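Local coordinates for protein Zn-dependent hydrolase of metallo-beta-lactamase superfamily TM0207 (Thermotoga maritima, PDB 1VJN) that probably acts as a zinc-dependent hydrolase of the metallo-beta-lactamase superfamily, though its substrate is not established, at residues His66-Lys69 / Gly70-Val74; His126-Thr129 / Pro130-Glu134; Tyr150-Gly153 / Pro154-Lys158; Asp187-Leu190 / Lys191-Asp194. All coordinates share one frame; numbering follows the deposited sequence.

Contact 1 (His66-Lys69 / Gly70-Val74); sequences HLVK and GNFRV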
ATOM      1  N   HIS A  66     -12.173  11.868  -8.662  1.00 55.94           N
ATOM      2  CA  HIS A  66     -12.679  13.213  -9.014  1.00 56.11           C
ATOM      3  C   HIS A  66     -12.796  14.212  -7.812  1.00 53.40           C
ATOM      4  O   HIS A  66     -13.048  15.393  -8.013  1.00 49.90           O
ATOM      5  CB  HIS A  66     -14.014  13.092  -9.765  1.00 58.31           C
ATOM      6  CG  HIS A  66     -15.195  12.917  -8.866  1.00 65.05           C
ATOM      7  ND1 HIS A  66     -15.542  11.698  -8.321  1.00 66.88           N
ATOM      8  CD2 HIS A  66     -16.094  13.816  -8.396  1.00 68.16           C
ATOM      9  CE1 HIS A  66     -16.612  11.853  -7.561  1.00 71.43           C
ATOM     10  NE2 HIS A  66     -16.965  13.129  -7.588  1.00 73.38           N
ATOM     11  N   LEU A  67     -12.605  13.740  -6.577  1.00 51.39           N
ATOM     12  CA  LEU A  67     -12.633  14.607  -5.397  1.00 49.72           C
ATOM     13  C   LEU A  67     -11.263  14.851  -4.712  1.00 47.07           C
ATOM     14  O   LEU A  67     -11.208  15.514  -3.672  1.00 48.34           O
ATOM     15  CB  LEU A  67     -13.600  14.026  -4.374  1.00 51.13           C
ATOM     16  CG  LEU A  67     -15.080  14.011  -4.767  1.00 57.80           C
ATOM     17  CD1 LEU A  67     -15.865  13.294  -3.670  1.00 60.60           C
ATOM     18  CD2 LEU A  67     -15.661  15.425  -5.016  1.00 60.75           C
ATOM     19  N   VAL A  68     -10.175  14.314  -5.274  1.00 41.19           N
ATOM     20  CA  VAL A  68      -8.819  14.599  -4.791  1.00 34.50           C
ATOM     21  C   VAL A  68      -8.449  15.957  -5.360  1.00 28.55           C
ATOM     22  O   VAL A  68      -8.835  16.266  -6.460  1.00 25.76           O
ATOM     23  CB  VAL A  68      -7.790  13.533  -5.281  1.00 34.70           C
ATOM     24  CG1 VAL A  68      -6.371  13.865  -4.822  1.00 31.57           C
ATOM     25  CG2 VAL A  68      -8.163  12.144  -4.791  1.00 34.36           C
ATOM     26  N   LYS A  69      -7.695  16.762  -4.640  1.00 24.36           N
ATOM     27  CA  LYS A  69      -7.348  18.086  -5.165  1.00 24.25           C
ATOM     28  C   LYS A  69      -5.948  18.081  -5.741  1.00 22.08           C
ATOM     29  O   LYS A  69      -5.178  17.158  -5.520  1.00 22.00           O
ATOM     30  CB  LYS A  69      -7.451  19.144  -4.070  1.00 25.61           C
ATOM     31  CG  LYS A  69      -8.854  19.380  -3.556  1.00 33.62           C
ATOM     32  CD  LYS A  69      -8.825  20.013  -2.143  1.00 43.98           C
ATOM     33  CE  LYS A  69     -10.202  20.574  -1.755  1.00 51.93           C
ATOM     34  NZ  LYS A  69     -10.226  21.340  -0.451  1.00 52.58           N
ATOM     35  N   GLY A  70      -5.608  19.155  -6.424  1.00 20.54           N
ATOM     36  CA  GLY A  70      -4.325  19.314  -7.043  1.00 19.63           C
ATOM     37  C   GLY A  70      -4.432  18.962  -8.521  1.00 20.39           C
ATOM     38  O   GLY A  70      -5.453  18.450  -9.004  1.00 21.66           O
ATOM     39  N   ASN A  71      -3.344  19.216  -9.225  1.00 19.22           N
ATOM     40  CA  ASN A  71      -3.242  18.992 -10.659  1.00 17.53           C
ATOM     41  C   ASN A  71      -2.375  17.768 -10.820  1.00 20.65           C
ATOM     42  O   ASN A  71      -1.205  17.855 -11.162  1.00 26.97           O
ATOM     43  CB  ASN A  71      -2.604  20.213 -11.280  1.00 13.50           C
ATOM     44  CG  ASN A  71      -3.448  21.443 -11.100  1.00 10.88           C
ATOM     45  OD1 ASN A  71      -4.653  21.355 -11.156  1.00 15.79           O
ATOM     46  ND2 ASN A  71      -2.824  22.598 -10.900  1.00  8.54           N
ATOM     47  N   PHE A  72      -2.953  16.608 -10.569  1.00 18.01           N
ATOM     48  CA  PHE A  72      -2.153  15.398 -10.443  1.00 17.21           C
ATOM     49  C   PHE A  72      -2.029  14.599 -11.724  1.00 15.62           C
ATOM     50  O   PHE A  72      -2.782  14.770 -12.664  1.00 14.01           O
ATOM     51  CB  PHE A  72      -2.691  14.512  -9.316  1.00 16.45           C
ATOM     52  CG  PHE A  72      -4.180  14.347  -9.332  1.00 20.59           C
ATOM     53  CD1 PHE A  72      -4.783  13.442 -10.185  1.00 17.66           C
ATOM     54  CD2 PHE A  72      -4.975  15.097  -8.498  1.00 20.69           C
ATOM     55  CE1 PHE A  72      -6.175  13.306 -10.198  1.00 16.61           C
ATOM     56  CE2 PHE A  72      -6.355  14.977  -8.517  1.00 17.70           C
ATOM     57  CZ  PHE A  72      -6.954  14.065  -9.334  1.00 20.12           C
ATOM     58  N   ARG A  73      -1.011  13.757 -11.749  1.00 15.14           N
ATOM     59  CA  ARG A  73      -0.837  12.735 -12.744  1.00 17.31           C
ATOM     60  C   ARG A  73      -1.534  11.469 -12.231  1.00 16.84           C
ATOM     61  O   ARG A  73      -1.260  11.007 -11.121  1.00 18.34           O
ATOM     62  CB  ARG A  73       0.651  12.463 -12.940  1.00 17.22           C
ATOM     63  CG  ARG A  73       0.996  11.257 -13.766  1.00 19.05           C
ATOM     64  CD  ARG A  73       0.316  11.234 -15.073  1.00 30.43           C
ATOM     65  NE  ARG A  73       1.272  10.926 -16.134  1.00 44.72           N
ATOM     66  CZ  ARG A  73       1.364   9.769 -16.757  1.00 32.05           C
ATOM     67  NH1 ARG A  73       0.537   8.753 -16.468  1.00 33.02           N
ATOM     68  NH2 ARG A  73       2.257   9.646 -17.717  1.00 46.31           N
ATOM     69  N   VAL A  74      -2.465  10.929 -13.018  1.00 15.66           N
ATOM     70  CA  VAL A  74      -3.133   9.679 -12.661  1.00 16.54           C
ATOM     71  C   VAL A  74      -2.300   8.575 -13.295  1.00 16.65           C
ATOM     72  O   VAL A  74      -2.063   8.654 -14.477  1.00 15.44           O
ATOM     73  CB  VAL A  74      -4.522   9.594 -13.269  1.00 15.28           C
ATOM     74  CG1 VAL A  74      -5.150   8.183 -12.960  1.00 18.37           C
ATOM     75  CG2 VAL A  74      -5.375  10.694 -12.733  1.00 19.79           C
TER
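Val68 and Phe72 meet across a surface loop that carries the chain into strand 73-75, the edge strand of the six-stranded sheet in this metallo-beta-lactamase fold. The ring of Phe72 folds back over the bend so that one side of its rim faces the preceding residues: CE2 of Phe72 lies 3.8 Å from CB of Val68, and CG1 of Val68 sits close to the same ring carbon. Two backbone carbonyls reach this rim as well, both near the ring plane. Val68 O is 3.5 Å from Phe72 CE2, and Lys69 O is 3.6 Å from Phe72 CD2. The first torsion of Phe72 (chi1 46°) places CG between its own backbone N and carbonyl carbon, and this swings the ring toward Val68 instead of out from the loop. Gly70 makes the bend with a positive phi of 98°, a region in which glycine is at ease. A weak backbone bond from Phe72 N to Gly70 O, 3.5 Å long, spans the bend. On either side of it, Lys69 pairs through its backbone with Val48 and Ala50, and Arg73 with Asp51 and Val53. Across the bend itself the chemistry is therefore apolar contact plus carbonyl oxygens lying beside the slightly positive ring edge, an arrangement probably weakly favourable electrostatically, while the firmer backbone pairing is made with the neighbouring chain segment.

Contact 2 (His126-Thr129 / Pro130-Glu134); sequences HVLT and PAQVE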
ATOM      1  N   HIS A 126      -2.539 -13.487  -5.001  1.00 16.53           N
ATOM      2  CA  HIS A 126      -1.716 -14.720  -4.997  1.00 20.08           C
ATOM      3  C   HIS A 126      -0.344 -14.268  -4.502  1.00 18.81           C
ATOM      4  O   HIS A 126      -0.011 -13.089  -4.533  1.00 15.91           O
ATOM      5  CB  HIS A 126      -1.574 -15.352  -6.413  1.00 19.83           C
ATOM      6  CG  HIS A 126      -1.007 -14.390  -7.421  1.00 24.03           C
ATOM      7  ND1 HIS A 126       0.326 -14.045  -7.455  1.00 29.04           N
ATOM      8  CD2 HIS A 126      -1.612 -13.612  -8.355  1.00 33.85           C
ATOM      9  CE1 HIS A 126       0.530 -13.141  -8.396  1.00 31.72           C
ATOM     10  NE2 HIS A 126      -0.629 -12.869  -8.967  1.00 31.28           N
ATOM     11  N   VAL A 127       0.429 -15.189  -3.988  1.00 17.88           N
ATOM     12  CA  VAL A 127       1.801 -14.863  -3.569  1.00 20.73           C
ATOM     13  C   VAL A 127       2.540 -14.383  -4.814  1.00 17.65           C
ATOM     14  O   VAL A 127       2.366 -14.970  -5.863  1.00 19.57           O
ATOM     15  CB  VAL A 127       2.472 -16.111  -2.975  1.00 23.65           C
ATOM     16  CG1 VAL A 127       3.986 -15.913  -2.791  1.00 27.72           C
ATOM     17  CG2 VAL A 127       1.787 -16.490  -1.635  1.00 27.36           C
ATOM     18  N   LEU A 128       3.331 -13.330  -4.743  1.00 18.03           N
ATOM     19  CA  LEU A 128       4.139 -12.901  -5.914  1.00 17.33           C
ATOM     20  C   LEU A 128       4.963 -14.025  -6.599  1.00 16.69           C
ATOM     21  O   LEU A 128       5.515 -14.881  -5.936  1.00 13.94           O
ATOM     22  CB  LEU A 128       5.139 -11.814  -5.515  1.00 21.69           C
ATOM     23  CG  LEU A 128       4.489 -10.536  -4.968  1.00 19.85           C
ATOM     24  CD1 LEU A 128       5.490  -9.604  -4.323  1.00 18.34           C
ATOM     25  CD2 LEU A 128       3.747  -9.812  -6.028  1.00 20.77           C
ATOM     26  N   THR A 129       5.068 -13.979  -7.921  1.00 15.31           N
ATOM     27  CA  THR A 129       5.906 -14.932  -8.662  1.00 13.66           C
ATOM     28  C   THR A 129       7.354 -14.468  -8.528  1.00 11.54           C
ATOM     29  O   THR A 129       7.619 -13.286  -8.196  1.00 12.11           O
ATOM     30  CB  THR A 129       5.542 -14.947 -10.169  1.00 15.28           C
ATOM     31  OG1 THR A 129       5.784 -13.653 -10.702  1.00 15.35           O
ATOM     32  CG2 THR A 129       4.040 -15.172 -10.428  1.00 16.17           C
ATOM     33  N   PRO A 130       8.314 -15.352  -8.826  1.00  9.40           N
ATOM     34  CA  PRO A 130       9.709 -14.913  -8.839  1.00 12.31           C
ATOM     35  C   PRO A 130       9.961 -13.659  -9.730  1.00 14.97           C
ATOM     36  O   PRO A 130      10.761 -12.795  -9.367  1.00 13.78           O
ATOM     37  CB  PRO A 130      10.449 -16.144  -9.339  1.00 12.67           C
ATOM     38  CG  PRO A 130       9.570 -17.302  -8.897  1.00  9.08           C
ATOM     39  CD  PRO A 130       8.173 -16.778  -9.123  1.00 11.63           C
ATOM     40  N   ALA A 131       9.328 -13.584 -10.915  1.00 15.59           N
ATOM     41  CA  ALA A 131       9.478 -12.408 -11.781  1.00 14.26           C
ATOM     42  C   ALA A 131       8.986 -11.203 -11.086  1.00 14.53           C
ATOM     43  O   ALA A 131       9.629 -10.155 -11.150  1.00 12.66           O
ATOM     44  CB  ALA A 131       8.716 -12.548 -13.141  1.00 15.56           C
ATOM     45  N   GLN A 132       7.811 -11.316 -10.468  1.00 12.91           N
ATOM     46  CA  GLN A 132       7.238 -10.148  -9.817  1.00 12.67           C
ATOM     47  C   GLN A 132       8.072  -9.674  -8.603  1.00 15.34           C
ATOM     48  O   GLN A 132       8.244  -8.478  -8.390  1.00 19.00           O
ATOM     49  CB  GLN A 132       5.802 -10.420  -9.410  1.00 14.00           C
ATOM     50  CG  GLN A 132       4.828 -10.445 -10.587  1.00 18.16           C
ATOM     51  CD  GLN A 132       3.577 -11.277 -10.306  1.00 16.32           C
ATOM     52  OE1 GLN A 132       3.388 -11.746  -9.191  1.00 17.67           O
ATOM     53  NE2 GLN A 132       2.735 -11.459 -11.328  1.00 17.67           N
ATOM     54  N   VAL A 133       8.576 -10.606  -7.799  1.00 17.08           N
ATOM     55  CA  VAL A 133       9.504 -10.267  -6.726  1.00 18.25           C
ATOM     56  C   VAL A 133      10.744  -9.550  -7.319  1.00 19.33           C
ATOM     57  O   VAL A 133      11.187  -8.516  -6.811  1.00 19.20           O
ATOM     58  CB  VAL A 133       9.962 -11.511  -5.959  1.00 18.51           C
ATOM     59  CG1 VAL A 133      11.091 -11.168  -5.022  1.00 18.62           C
ATOM     60  CG2 VAL A 133       8.797 -12.186  -5.234  1.00 21.02           C
ATOM     61  N   GLU A 134      11.275 -10.091  -8.410  1.00 20.13           N
ATOM     62  CA  GLU A 134      12.498  -9.574  -9.038  1.00 20.83           C
ATOM     63  C   GLU A 134      12.308  -8.132  -9.519  1.00 21.86           C
ATOM     64  O   GLU A 134      13.154  -7.276  -9.296  1.00 15.21           O
ATOM     65  CB  GLU A 134      12.881 -10.481 -10.195  1.00 21.88           C
ATOM     66  CG  GLU A 134      14.160 -10.120 -10.925  1.00 20.54           C
ATOM     67  CD  GLU A 134      14.541 -11.167 -11.983  1.00 25.24           C
ATOM     68  OE1 GLU A 134      13.656 -11.897 -12.499  1.00 27.21           O
ATOM     69  OE2 GLU A 134      15.740 -11.268 -12.298  1.00 29.34           O
TER
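Thr129 and Gln132 exchange bonds at the start of helix 130-136, each side chain serving the other's backbone. Gln132 N donates to Thr129 OG1 at 3.1 Å, and Thr129 N donates to Gln132 OE1, also at 3.1 Å and nearly straight (171°), although the donor stands well above the plane of the amide carbonyl. With chi1 of 62°, the threonine hydroxyl is held between its own N and carbonyl carbon, turned toward the first turn of the helix. The first helical bond follows, Val133 N to Thr129 O at 2.9 Å, running almost along the C=O axis. Gln132 OE1 has a further neighbour: CE1 of His126 approaches it at 3.3 Å by the ring edge, in the ring plane. That imidazole is held at both nitrogens, ND1 bonding to Val127 O at 2.7 Å and NE2 to Thr93 O on strand 86-95. Beyond the polar atoms, Leu128 CB packs on Val133 CG2 at 3.7 Å, while Leu128 CD2 lies against the side chain of Gln132. Leu128 and Val133 also touch helix 154-163. The reciprocal pair of bonds is a capping box, with Thr129 as N-cap and Pro130 as the first residue of the helix.

Contact 3 (Tyr150-Gly153 / Pro154-Lys158); sequences YTIG and PKEAK
Gly153 and Glu156 are joined by a hydrogen bond at the start of helix 154-163, where Gly153 occupies the N-cap position. Among the polar interactions, Gly153 N donates to Glu156 OE1 at 3.1 Å in a nearly straight bond (170°) that meets the carboxylate oxygen on its anti side. Chi1 of -69° sets the Glu156 CG beside the backbone N, and the extended chain then carries OE1 back to Gly153 N. The second bond, Ala157 N to Gly153 O at 2.9 Å, lies in the carbonyl plane and opens the helical pattern. Thr151 OG1 donates to Ile152 O at 2.9 Å on a lone pair. The carboxylate lies near the amino end of the helix, whose dipole would probably favour its charged form. The apolar contacts centre on Ile152: its CB is 3.9 Å from Glu156 CB, and CD1 extends to Ala157, 3.7 Å from CA. A chi1 of 49° sets CG1 between backbone N and carbonyl carbon, aiming this longer branch at the helix. Ile152 and Ala157 both rest on Val144 of strand 141-145, so the helix start is packed against the eight-stranded sheet, while Pro154 and Ala157 meet Phe189 of helix 187-190.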
ATOM      1  N   TYR A 150     -10.878 -12.411  -1.035  1.00 23.89           N
ATOM      2  CA  TYR A 150     -10.812 -11.480  -2.165  1.00 24.96           C
ATOM      3  C   TYR A 150      -9.358 -11.087  -2.455  1.00 24.76           C
ATOM      4  O   TYR A 150      -9.050 -10.555  -3.511  1.00 25.80           O
ATOM      5  CB  TYR A 150     -11.617 -10.227  -1.813  1.00 21.99           C
ATOM      6  CG  TYR A 150     -12.951 -10.636  -1.291  1.00 26.54           C
ATOM      7  CD1 TYR A 150     -13.888 -11.225  -2.136  1.00 24.44           C
ATOM      8  CD2 TYR A 150     -13.257 -10.527   0.068  1.00 26.61           C
ATOM      9  CE1 TYR A 150     -15.122 -11.654  -1.653  1.00 28.96           C
ATOM     10  CE2 TYR A 150     -14.476 -10.943   0.560  1.00 33.71           C
ATOM     11  CZ  TYR A 150     -15.409 -11.510  -0.298  1.00 34.98           C
ATOM     12  OH  TYR A 150     -16.623 -11.945   0.199  1.00 37.65           O
ATOM     13  N   THR A 151      -8.492 -11.315  -1.482  1.00 21.05           N
ATOM     14  CA  THR A 151      -7.056 -11.113  -1.612  1.00 22.65           C
ATOM     15  C   THR A 151      -6.384 -12.263  -0.928  1.00 20.03           C
ATOM     16  O   THR A 151      -7.023 -13.178  -0.435  1.00 20.80           O
ATOM     17  CB  THR A 151      -6.613  -9.792  -0.917  1.00 20.74           C
ATOM     18  OG1 THR A 151      -6.806  -9.879   0.513  1.00 22.13           O
ATOM     19  CG2 THR A 151      -7.492  -8.594  -1.362  1.00 19.85           C
ATOM     20  N   ILE A 152      -5.076 -12.187  -0.837  1.00 19.37           N
ATOM     21  CA  ILE A 152      -4.319 -13.105  -0.021  1.00 18.92           C
ATOM     22  C   ILE A 152      -4.732 -12.971   1.429  1.00 17.45           C
ATOM     23  O   ILE A 152      -5.317 -11.956   1.833  1.00 18.44           O
ATOM     24  CB  ILE A 152      -2.812 -12.870  -0.171  1.00 19.03           C
ATOM     25  CG1 ILE A 152      -2.424 -11.387  -0.014  1.00 19.45           C
ATOM     26  CG2 ILE A 152      -2.353 -13.328  -1.552  1.00 17.28           C
ATOM     27  CD1 ILE A 152      -0.898 -11.142   0.064  1.00 19.96           C
ATOM     28  N   GLY A 153      -4.439 -14.024   2.167  1.00 18.29           N
ATOM     29  CA  GLY A 153      -4.697 -14.149   3.573  1.00 16.46           C
ATOM     30  C   GLY A 153      -3.426 -13.880   4.340  1.00 18.94           C
ATOM     31  O   GLY A 153      -2.386 -13.532   3.750  1.00 22.36           O
ATOM     32  N   PRO A 154      -3.507 -14.046   5.657  1.00 18.07           N
ATOM     33  CA  PRO A 154      -2.418 -13.711   6.558  1.00 20.01           C
ATOM     34  C   PRO A 154      -1.090 -14.450   6.327  1.00 20.61           C
ATOM     35  O   PRO A 154      -0.045 -13.810   6.329  1.00 15.51           O
ATOM     36  CB  PRO A 154      -3.003 -14.025   7.959  1.00 17.99           C
ATOM     37  CG  PRO A 154      -4.180 -14.862   7.752  1.00 25.74           C
ATOM     38  CD  PRO A 154      -4.689 -14.534   6.375  1.00 20.61           C
ATOM     39  N   LYS A 155      -1.117 -15.778   6.145  1.00 17.80           N
ATOM     40  CA  LYS A 155       0.108 -16.490   5.962  1.00 20.05           C
ATOM     41  C   LYS A 155       0.769 -16.158   4.636  1.00 17.81           C
ATOM     42  O   LYS A 155       1.980 -16.032   4.560  1.00 16.04           O
ATOM     43  CB  LYS A 155      -0.133 -17.982   6.084  1.00 22.37           C
ATOM     44  CG  LYS A 155      -0.723 -18.392   7.443  1.00 29.40           C
ATOM     45  CD  LYS A 155      -0.759 -19.934   7.605  1.00 31.98           C
ATOM     46  CE  LYS A 155      -0.877 -20.367   9.110  1.00 43.43           C
ATOM     47  NZ  LYS A 155      -0.669 -21.859   9.342  1.00 41.31           N
ATOM     48  N   GLU A 156      -0.024 -15.995   3.578  1.00 16.73           N
ATOM     49  CA  GLU A 156       0.520 -15.640   2.288  1.00 17.76           C
ATOM     50  C   GLU A 156       1.053 -14.207   2.346  1.00 17.44           C
ATOM     51  O   GLU A 156       2.006 -13.893   1.662  1.00 17.17           O
ATOM     52  CB  GLU A 156      -0.554 -15.699   1.207  1.00 18.58           C
ATOM     53  CG  GLU A 156      -1.054 -17.097   0.874  1.00 27.30           C
ATOM     54  CD  GLU A 156      -2.350 -17.047   0.068  1.00 34.92           C
ATOM     55  OE1 GLU A 156      -3.391 -16.499   0.565  1.00 37.27           O
ATOM     56  OE2 GLU A 156      -2.319 -17.544  -1.057  1.00 35.09           O
ATOM     57  N   ALA A 157       0.423 -13.325   3.131  1.00 17.11           N
ATOM     58  CA  ALA A 157       0.937 -11.943   3.230  1.00 16.04           C
ATOM     59  C   ALA A 157       2.298 -11.903   3.903  1.00 17.58           C
ATOM     60  O   ALA A 157       3.185 -11.155   3.473  1.00 18.23           O
ATOM     61  CB  ALA A 157      -0.018 -11.053   3.942  1.00 14.39           C
ATOM     62  N   LYS A 158       2.484 -12.687   4.952  1.00 18.85           N
ATOM     63  CA  LYS A 158       3.809 -12.764   5.589  1.00 19.15           C
ATOM     64  C   LYS A 158       4.862 -13.336   4.614  1.00 17.47           C
ATOM     65  O   LYS A 158       6.010 -12.914   4.619  1.00 18.54           O
ATOM     66  CB  LYS A 158       3.792 -13.617   6.866  1.00 18.53           C
ATOM     67  CG  LYS A 158       5.073 -13.518   7.679  1.00 21.24           C
ATOM     68  CD  LYS A 158       4.986 -14.348   8.968  1.00 26.21           C
ATOM     69  CE  LYS A 158       6.257 -14.249   9.804  1.00 33.78           C
ATOM     70  NZ  LYS A 158       7.443 -14.383   8.930  1.00 36.20           N
TER

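Contact 4 (Asp187-Leu190 / Lys191-Asp194); sequences DDFL and KLFD
Phe189 and Phe193 form the tightly packed half of this contact, an edge-to-face (T-shaped) pair with centroids 4.8 Å apart and planes at 69°. Phe193 CE1 stands over one face of Phe189, offset toward the rim and 3.4 Å from CZ of Phe189. Phe189 reaches this place because CG is anti to its backbone N (chi1 -177°), carrying the ring forward to the residues after the helix. Phe189 O lies at the same edge of the Phe193 ring, 3.3 Å from CD1. The backbone closes the short helix 187-190 by Lys191 N to Asp187 O at 3.1 Å, then Leu192 N to Phe189 O at 3.0 Å, and a type I turn from Leu190 to Phe193 with Phe193 N bonded to Leu190 O at 3.2 Å. Phe189 and Phe193 pack on Ile169 of strand 168-172, and Leu190 on Val214 and Val216 of strand 213-216. Lys191 belongs to the looser, exposed side. Only the base of its bent chain touches the helix, CG lying 3.2 Å from Asp188 O. The two segments are held by three backbone bonds and the aromatic pair, the Lys191 ammonium lying too far from the Asp188 carboxylate for a salt bridge.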
ATOM      1  N   ASP A 187      -6.064  -9.486  13.486  1.00 18.26           N
ATOM      2  CA  ASP A 187      -5.433 -10.301  14.531  1.00 21.74           C
ATOM      3  C   ASP A 187      -4.853 -11.620  14.003  1.00 22.83           C
ATOM      4  O   ASP A 187      -3.868 -12.111  14.549  1.00 17.17           O
ATOM      5  CB  ASP A 187      -6.431 -10.601  15.652  1.00 25.59           C
ATOM      6  CG  ASP A 187      -6.774  -9.364  16.511  1.00 36.36           C
ATOM      7  OD1 ASP A 187      -6.219  -8.245  16.299  1.00 42.05           O
ATOM      8  OD2 ASP A 187      -7.616  -9.439  17.447  1.00 50.97           O
ATOM      9  N   ASP A 188      -5.446 -12.190  12.934  1.00 23.42           N
ATOM     10  CA  ASP A 188      -4.908 -13.423  12.330  1.00 21.98           C
ATOM     11  C   ASP A 188      -3.554 -13.223  11.679  1.00 19.69           C
ATOM     12  O   ASP A 188      -2.753 -14.122  11.589  1.00 23.00           O
ATOM     13  CB  ASP A 188      -5.859 -13.968  11.258  1.00 24.28           C
ATOM     14  CG  ASP A 188      -7.116 -14.567  11.841  1.00 23.07           C
ATOM     15  OD1 ASP A 188      -7.359 -14.439  13.064  1.00 37.76           O
ATOM     16  OD2 ASP A 188      -7.940 -15.183  11.141  1.00 39.69           O
ATOM     17  N   PHE A 189      -3.306 -12.047  11.164  1.00 18.52           N
ATOM     18  CA  PHE A 189      -1.987 -11.706  10.654  1.00 16.55           C
ATOM     19  C   PHE A 189      -1.037 -11.383  11.800  1.00 15.04           C
ATOM     20  O   PHE A 189       0.113 -11.842  11.832  1.00 18.20           O
ATOM     21  CB  PHE A 189      -2.169 -10.544   9.711  1.00 14.41           C
ATOM     22  CG  PHE A 189      -0.926 -10.081   9.033  1.00 16.04           C
ATOM     23  CD1 PHE A 189      -0.261 -10.888   8.139  1.00 16.23           C
ATOM     24  CD2 PHE A 189      -0.458  -8.770   9.246  1.00 19.45           C
ATOM     25  CE1 PHE A 189       0.855 -10.440   7.490  1.00 20.59           C
ATOM     26  CE2 PHE A 189       0.674  -8.323   8.604  1.00 21.01           C
ATOM     27  CZ  PHE A 189       1.327  -9.140   7.720  1.00 19.25           C
ATOM     28  N   LEU A 190      -1.502 -10.614  12.775  1.00 18.74           N
ATOM     29  CA  LEU A 190      -0.622 -10.180  13.883  1.00 19.77           C
ATOM     30  C   LEU A 190      -0.027 -11.337  14.683  1.00 19.55           C
ATOM     31  O   LEU A 190       1.101 -11.252  15.171  1.00 19.93           O
ATOM     32  CB  LEU A 190      -1.363  -9.239  14.848  1.00 19.41           C
ATOM     33  CG  LEU A 190      -1.966  -7.993  14.212  1.00 22.21           C
ATOM     34  CD1 LEU A 190      -2.656  -7.104  15.265  1.00 18.24           C
ATOM     35  CD2 LEU A 190      -0.920  -7.210  13.450  1.00 25.93           C
ATOM     36  N   LYS A 191      -0.794 -12.406  14.852  1.00 21.21           N
ATOM     37  CA  LYS A 191      -0.313 -13.571  15.575  1.00 21.14           C
ATOM     38  C   LYS A 191       0.912 -14.255  14.922  1.00 20.20           C
ATOM     39  O   LYS A 191       1.566 -15.072  15.547  1.00 18.89           O
ATOM     40  CB  LYS A 191      -1.443 -14.583  15.833  1.00 24.36           C
ATOM     41  CG  LYS A 191      -2.172 -15.083  14.594  1.00 35.74           C
ATOM     42  CD  LYS A 191      -2.453 -16.595  14.610  1.00 48.06           C
ATOM     43  CE  LYS A 191      -3.271 -17.063  15.815  1.00 52.50           C
ATOM     44  NZ  LYS A 191      -3.201 -18.574  15.978  1.00 57.60           N
ATOM     45  N   LEU A 192       1.260 -13.876  13.696  1.00 19.99           N
ATOM     46  CA  LEU A 192       2.369 -14.501  12.995  1.00 18.13           C
ATOM     47  C   LEU A 192       3.690 -13.811  13.251  1.00 18.92           C
ATOM     48  O   LEU A 192       4.728 -14.253  12.757  1.00 21.94           O
ATOM     49  CB  LEU A 192       2.066 -14.511  11.490  1.00 16.02           C
ATOM     50  CG  LEU A 192       0.783 -15.255  11.083  1.00 21.71           C
ATOM     51  CD1 LEU A 192       0.528 -15.065   9.566  1.00 27.79           C
ATOM     52  CD2 LEU A 192       0.823 -16.757  11.470  1.00 24.84           C
ATOM     53  N   PHE A 193       3.653 -12.715  14.008  1.00 20.41           N
ATOM     54  CA  PHE A 193       4.832 -11.911  14.296  1.00 21.14           C
ATOM     55  C   PHE A 193       5.044 -11.793  15.814  1.00 22.90           C
ATOM     56  O   PHE A 193       4.143 -12.033  16.613  1.00 19.58           O
ATOM     57  CB  PHE A 193       4.715 -10.514  13.683  1.00 22.22           C
ATOM     58  CG  PHE A 193       4.486 -10.515  12.182  1.00 26.18           C
ATOM     59  CD1 PHE A 193       3.203 -10.559  11.671  1.00 23.62           C
ATOM     60  CD2 PHE A 193       5.557 -10.437  11.294  1.00 25.46           C
ATOM     61  CE1 PHE A 193       2.985 -10.557  10.300  1.00 19.80           C
ATOM     62  CE2 PHE A 193       5.351 -10.446   9.916  1.00 22.41           C
ATOM     63  CZ  PHE A 193       4.062 -10.497   9.414  1.00 21.23           C
ATOM     64  N   ASP A 194       6.253 -11.410  16.191  1.00 25.33           N
ATOM     65  CA  ASP A 194       6.653 -11.397  17.598  1.00 28.23           C
ATOM     66  C   ASP A 194       6.157 -10.149  18.348  1.00 26.26           C
ATOM     67  O   ASP A 194       5.975 -10.157  19.584  1.00 27.61           O
ATOM     68  CB  ASP A 194       8.182 -11.525  17.681  1.00 31.74           C
ATOM     69  CG  ASP A 194       8.688 -12.904  17.192  1.00 44.62           C
ATOM     70  OD1 ASP A 194       8.109 -13.957  17.597  1.00 50.61           O
ATOM     71  OD2 ASP A 194       9.669 -13.025  16.409  1.00 57.87           O
TER

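How the contacts relate
The four contacts follow one another along the chain without overlapping, and contact 1 stands apart, its centre about 31 Å from those of contacts 2 and 3 and about 36 Å from that of contact 4. It leads into the edge strand of the six-stranded sheet, whereas the others lie beside the eight-stranded one. Contacts 2 and 3, centres about 14 Å apart, meet where Val127 packs on Glu156 and Ile152 CG2 approaches His126 N. Contacts 3 and 4, about 12 Å apart, join where Lys158 packs on Leu192 O and the Phe193 ring, and Pro154 on Leu192. Helix 154-163 thus bridges contacts 2 and 4, which do not touch each other.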